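PDB 6AHI: cysteine synthase from Helicobacter pylori, which uses pyridoxal 5'-phosphate to make L-cysteine and acetate from O-acetyl-L-serine and hydrogen sulfide, and also acts as an O-acetylserine-dependent cystathionine beta-synthase. Local coordinates for residues F175-G178 with T184-G187. Numbering follows the deposited sequence.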
ATOM      1  N   PHE A 175     -24.758  -7.772  -3.427  1.00 20.75           N
ATOM      2  CA  PHE A 175     -23.633  -6.948  -3.786  1.00 20.01           C
ATOM      3  C   PHE A 175     -23.907  -5.524  -3.295  1.00 20.67           C
ATOM      4  O   PHE A 175     -24.897  -4.909  -3.650  1.00 20.99           O
ATOM      5  CB  PHE A 175     -23.392  -6.964  -5.290  1.00 21.19           C
ATOM      6  CG  PHE A 175     -22.311  -6.033  -5.785  1.00 22.11           C
ATOM      7  CD1 PHE A 175     -21.062  -6.027  -5.180  1.00 21.29           C
ATOM      8  CD2 PHE A 175     -22.542  -5.153  -6.839  1.00 22.89           C
ATOM      9  CE1 PHE A 175     -20.061  -5.184  -5.633  1.00 22.03           C
ATOM     10  CE2 PHE A 175     -21.538  -4.311  -7.282  1.00 23.96           C
ATOM     11  CZ  PHE A 175     -20.301  -4.326  -6.685  1.00 22.94           C
ATOM     12  N   VAL A 176     -23.009  -5.042  -2.444  1.00 20.48           N
ATOM     13  CA  VAL A 176     -23.110  -3.785  -1.775  1.00 22.97           C
ATOM     14  C   VAL A 176     -21.855  -2.989  -2.116  1.00 23.42           C
ATOM     15  O   VAL A 176     -20.760  -3.458  -1.792  1.00 23.60           O
ATOM     16  CB  VAL A 176     -23.196  -4.001  -0.251  1.00 22.28           C
ATOM     17  CG1 VAL A 176     -23.239  -2.679   0.495  1.00 22.77           C
ATOM     18  CG2 VAL A 176     -24.376  -4.896   0.120  1.00 21.92           C
ATOM     19  N   ALA A 177     -22.003  -1.793  -2.715  1.00 23.81           N
ATOM     20  CA  ALA A 177     -20.822  -1.033  -3.111  1.00 24.17           C
ATOM     21  C   ALA A 177     -21.118   0.470  -3.094  1.00 25.27           C
ATOM     22  O   ALA A 177     -22.246   0.885  -3.414  1.00 24.66           O
ATOM     23  CB  ALA A 177     -20.348  -1.463  -4.482  1.00 24.76           C
ATOM     24  N   GLY A 178     -20.112   1.240  -2.692  1.00 24.01           N
ATOM     25  CA  GLY A 178     -20.149   2.693  -2.719  1.00 25.51           C
ATOM     26  C   GLY A 178     -20.258   3.226  -4.145  1.00 26.62           C
ATOM     27  O   GLY A 178     -19.726   2.633  -5.097  1.00 25.53           O
ATOM     28  N   THR A 184     -17.999   1.589 -10.737  1.00 29.82           N
ATOM     29  CA  THR A 184     -17.647   0.323 -10.044  1.00 29.62           C
ATOM     30  C   THR A 184     -18.909  -0.502  -9.793  1.00 29.30           C
ATOM     31  O   THR A 184     -18.973  -1.700 -10.148  1.00 29.57           O
ATOM     32  CB  THR A 184     -16.937   0.559  -8.709  1.00 28.08           C
ATOM     33  OG1 THR A 184     -15.728   1.279  -8.928  1.00 28.85           O
ATOM     34  CG2 THR A 184     -16.558  -0.728  -8.004  1.00 28.37           C
ATOM     35  N   PHE A 185     -19.910   0.161  -9.191  1.00 29.37           N
ATOM     36  CA  PHE A 185     -21.157  -0.476  -8.818  1.00 27.57           C
ATOM     37  C   PHE A 185     -21.878  -1.002 -10.062  1.00 28.41           C
ATOM     38  O   PHE A 185     -22.237  -2.178 -10.121  1.00 27.64           O
ATOM     39  CB  PHE A 185     -22.044   0.502  -8.045  1.00 29.13           C
ATOM     40  CG  PHE A 185     -23.400  -0.033  -7.686  1.00 30.54           C
ATOM     41  CD1 PHE A 185     -23.519  -1.105  -6.833  1.00 30.19           C
ATOM     42  CD2 PHE A 185     -24.557   0.533  -8.209  1.00 32.12           C
ATOM     43  CE1 PHE A 185     -24.765  -1.614  -6.507  1.00 32.48           C
ATOM     44  CE2 PHE A 185     -25.802   0.031  -7.873  1.00 32.16           C
ATOM     45  CZ  PHE A 185     -25.902  -1.025  -6.996  1.00 31.31           C
ATOM     46  N   ALA A 186     -22.049  -0.150 -11.070  1.00 28.70           N
ATOM     47  CA  ALA A 186     -22.839  -0.495 -12.235  1.00 29.56           C
ATOM     48  C   ALA A 186     -22.185  -1.602 -13.069  1.00 28.81           C
ATOM     49  O   ALA A 186     -22.880  -2.474 -13.592  1.00 28.81           O
ATOM     50  CB  ALA A 186     -23.081   0.730 -13.100  1.00 31.83           C
ATOM     51  N   GLY A 187     -20.872  -1.511 -13.271  1.00 28.71           N
ATOM     52  CA  GLY A 187     -20.137  -2.473 -14.087  1.00 29.09           C
ATOM     53  C   GLY A 187     -20.135  -3.873 -13.471  1.00 27.73           C
ATOM     54  O   GLY A 187     -20.399  -4.896 -14.146  1.00 28.06           O
TER
HETATM   55  O   HOH W   1     -19.733   2.786  -7.737  1.00 27.07           O
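Ala177 on strand 174-178 faces Phe185 in the first turn of helix 183-195, and their CA atoms are 5.7 Å apart, the nearest such pair between 175-178 and 184-187. A water joins the two backbones. The water donates to Gly178 O at 2.6 Å and accepts from Phe185 N at 3.0 Å, so this amide of the first helical turn has a partner. The side chains meet round Phe185. Phe185 CD1 lies 4.0 Å from Ala177 CB and 3.8 Å from Phe175 CE2. The rings of Phe175 and Phe185 are nearly parallel, with planes at 18°, but offset enough that little of one lies over the other. The centroids of the Phe175 and Phe185 rings are 5.8 Å apart. The strand, the helix and strand 200-206 form a beta-alpha-beta unit, and the glycine-rich turn between strand and helix includes residues of the probable cofactor site. Thr184 belongs to that site: its OG1 hydrogen-bonds OP2 of the modified lysine at position 46. In Phe175, CG is anti to the backbone N (chi1 175°), and the ring reaches from the strand to the helix. There its edge meets a carbonyl: Phe185 O lies near the ring plane, 3.6 Å from Phe175 CE2. Both phenylalanines also touch Leu201 of strand 200-206, and Phe175 packs on Ala189 and Leu192 further along the helix.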